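Local structure of NAD-dependent benzaldehyde dehydrogenase (Legionella pneumophila, 3RHE) at residues Asn78-Val81 and Asp82-Arg86. The protein is of uncertain activity, perhaps an NAD-dependent benzaldehyde dehydrogenase, with a fold of the glyoxalase/bleomycin resistance protein/dioxygenase superfamily. Sequence-based numbering, arbitrary orientation.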
ATOM      1  N   ASN A  78      -3.611  -7.857 -13.222  1.00 17.26           N
ATOM      2  CA  ASN A  78      -4.953  -7.378 -12.939  1.00 17.46           C
ATOM      3  C   ASN A  78      -5.910  -8.540 -12.727  1.00 17.71           C
ATOM      4  O   ASN A  78      -6.805  -8.477 -11.884  1.00 16.16           O
ATOM      5  CB  ASN A  78      -5.456  -6.471 -14.070  1.00 17.22           C
ATOM      6  CG  ASN A  78      -4.761  -5.121 -14.087  1.00 20.35           C
ATOM      7  OD1 ASN A  78      -3.796  -4.896 -13.359  1.00 19.51           O
ATOM      8  ND2 ASN A  78      -5.250  -4.216 -14.928  1.00 23.78           N
ATOM      9  N   GLU A  79      -5.724  -9.598 -13.511  1.00 19.30           N
ATOM     10  CA  GLU A  79      -6.515 -10.814 -13.355  1.00 19.37           C
ATOM     11  C   GLU A  79      -6.333 -11.433 -11.969  1.00 17.00           C
ATOM     12  O   GLU A  79      -7.287 -11.884 -11.364  1.00 17.55           O
ATOM     13  CB  GLU A  79      -6.163 -11.836 -14.451  1.00 20.58           C
ATOM     14  CG  GLU A  79      -6.655 -11.446 -15.848  1.00 22.64           C
ATOM     15  CD  GLU A  79      -5.715 -10.496 -16.604  1.00 24.16           C
ATOM     16  OE1 GLU A  79      -4.607 -10.173 -16.112  1.00 21.39           O
ATOM     17  OE2 GLU A  79      -6.105 -10.058 -17.705  1.00 29.58           O
HETATM   18  N   MSE A  80      -5.106 -11.460 -11.459  1.00 17.65           N
HETATM   19  CA  MSE A  80      -4.903 -11.976 -10.105  1.00 16.41           C
HETATM   20  C   MSE A  80      -5.603 -11.080  -9.067  1.00 17.86           C
HETATM   21  O   MSE A  80      -6.178 -11.574  -8.097  1.00 16.29           O
HETATM   22  CB  MSE A  80      -3.408 -12.128  -9.772  1.00 17.90           C
HETATM   23  CG  MSE A  80      -3.161 -12.696  -8.377  1.00 17.19           C
HETATM   24 SE   MSE A  80      -4.041 -14.428  -8.143  1.00 32.45          SE
HETATM   25  CE  MSE A  80      -2.545 -15.614  -8.493  1.00 21.00           C
ATOM     26  N   VAL A  81      -5.545  -9.764  -9.267  1.00 16.15           N
ATOM     27  CA  VAL A  81      -6.305  -8.846  -8.411  1.00 17.67           C
ATOM     28  C   VAL A  81      -7.793  -9.196  -8.404  1.00 17.44           C
ATOM     29  O   VAL A  81      -8.411  -9.251  -7.354  1.00 15.92           O
ATOM     30  CB  VAL A  81      -6.164  -7.380  -8.872  1.00 16.91           C
ATOM     31  CG1 VAL A  81      -7.102  -6.481  -8.068  1.00 16.27           C
ATOM     32  CG2 VAL A  81      -4.727  -6.922  -8.766  1.00 14.53           C
ATOM     33  N   ASP A  82      -8.374  -9.425  -9.586  1.00 18.05           N
ATOM     34  CA  ASP A  82      -9.788  -9.807  -9.665  1.00 19.78           C
ATOM     35  C   ASP A  82     -10.047 -11.149  -8.990  1.00 18.08           C
ATOM     36  O   ASP A  82     -11.054 -11.329  -8.308  1.00 19.14           O
ATOM     37  CB  ASP A  82     -10.267  -9.874 -11.123  1.00 20.48           C
ATOM     38  CG  ASP A  82     -10.368  -8.505 -11.760  1.00 24.17           C
ATOM     39  OD1 ASP A  82     -10.655  -7.528 -11.031  1.00 22.40           O
ATOM     40  OD2 ASP A  82     -10.151  -8.410 -12.980  1.00 22.25           O
ATOM     41  N   GLU A  83      -9.140 -12.093  -9.192  1.00 18.05           N
ATOM     42  CA  GLU A  83      -9.303 -13.421  -8.600  1.00 19.46           C
ATOM     43  C   GLU A  83      -9.311 -13.325  -7.070  1.00 20.99           C
ATOM     44  O   GLU A  83     -10.154 -13.932  -6.417  1.00 18.63           O
ATOM     45  CB  GLU A  83      -8.215 -14.364  -9.116  1.00 19.72           C
ATOM     46  CG  GLU A  83      -8.047 -15.690  -8.368  1.00 21.08           C
ATOM     47  CD  GLU A  83      -9.311 -16.548  -8.353  1.00 26.60           C
ATOM     48  OE1 GLU A  83     -10.192 -16.372  -9.223  1.00 27.17           O
ATOM     49  OE2 GLU A  83      -9.412 -17.411  -7.459  1.00 30.32           O
ATOM     50  N   ILE A  84      -8.388 -12.550  -6.490  1.00 18.05           N
ATOM     51  CA  ILE A  84      -8.384 -12.417  -5.038  1.00 16.63           C
ATOM     52  C   ILE A  84      -9.630 -11.677  -4.563  1.00 17.61           C
ATOM     53  O   ILE A  84     -10.174 -11.971  -3.506  1.00 17.15           O
ATOM     54  CB  ILE A  84      -7.113 -11.712  -4.505  1.00 17.45           C
ATOM     55  CG1 ILE A  84      -5.857 -12.465  -4.950  1.00 16.19           C
ATOM     56  CG2 ILE A  84      -7.182 -11.617  -2.982  1.00 17.23           C
ATOM     57  CD1 ILE A  84      -4.557 -11.756  -4.654  1.00 19.01           C
ATOM     58  N   HIS A  85     -10.085 -10.702  -5.345  1.00 19.24           N
ATOM     59  CA  HIS A  85     -11.302  -9.998  -4.980  1.00 20.28           C
ATOM     60  C   HIS A  85     -12.486 -10.962  -4.869  1.00 19.11           C
ATOM     61  O   HIS A  85     -13.292 -10.874  -3.946  1.00 17.19           O
ATOM     62  CB  HIS A  85     -11.634  -8.905  -5.992  1.00 19.56           C
ATOM     63  CG  HIS A  85     -12.912  -8.191  -5.685  1.00 19.84           C
ATOM     64  ND1 HIS A  85     -14.062  -8.367  -6.423  1.00 21.60           N
ATOM     65  CD2 HIS A  85     -13.232  -7.323  -4.694  1.00 21.86           C
ATOM     66  CE1 HIS A  85     -15.029  -7.627  -5.913  1.00 20.94           C
ATOM     67  NE2 HIS A  85     -14.553  -6.988  -4.858  1.00 22.76           N
ATOM     68  N   ARG A  86     -12.587 -11.876  -5.827  1.00 19.77           N
ATOM     69  CA  ARG A  86     -13.621 -12.901  -5.787  1.00 19.15           C
ATOM     70  C   ARG A  86     -13.505 -13.768  -4.536  1.00 20.55           C
ATOM     71  O   ARG A  86     -14.493 -14.008  -3.846  1.00 20.02           O
ATOM     72  CB  ARG A  86     -13.546 -13.768  -7.044  1.00 23.89           C
ATOM     73  CG  ARG A  86     -14.600 -14.853  -7.096  1.00 27.64           C
ATOM     74  CD  ARG A  86     -14.729 -15.416  -8.497  1.00 32.94           C
ATOM     75  NE  ARG A  86     -13.576 -16.220  -8.894  1.00 35.86           N
ATOM     76  CZ  ARG A  86     -13.528 -16.936 -10.017  1.00 39.19           C
ATOM     77  NH1 ARG A  86     -14.574 -16.945 -10.839  1.00 39.45           N
ATOM     78  NH2 ARG A  86     -12.443 -17.645 -10.318  1.00 31.82           N
TER
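The carbonyl oxygen of Asn78 accepts the amide of Asp82 at 2.9 Å (N to O), a rung in the first turns of the alpha-helix 78-90, which packs against the curved sheet of this glyoxalase-type domain. Three more i to i+4 bonds follow, from Glu83 N to Glu79 O, Ile84 N to Met80 O and His85 N to Val81 O. The bond from Ile84 is nearly straight, with an N-H...O angle of 165°.

Side chains one turn apart also meet. Selenomethionine Met80 runs out beside its own carbonyl carbon (chi1 -179°), then bends at chi2 and chi3 to cross Ile84. Its CG lies 4.1 Å from Ile84 CD1. The larger SE comes within 4.2 Å of Ile84 CG1. Both residues also touch Val75, and the branched Ile84 reaches Ile120 on strand 117-123. Val81, compact and buried, suits the face turned to the sheet, where it meets Tyr106, Phe108 and Cys122.

Asp82 and His85 reach strand 105-111 as well. Asp82, with CG beside its own backbone N (chi1 -70°), gives OD1 to the hydroxyl of Tyr106, a hydrogen bond tying helix to strand. The flat aromatic imidazole of His85 can meet the Phe108 ring in an edge-to-face (T-shaped) stack. On the exposed side, the long Arg86 side chain, bent at chi3, turns back to Glu83: NH2 lies 2.8 Å from OE1 in a salt bridge that uses the syn lone pair of OE1, with that oxygen 28° out of the guanidinium plane.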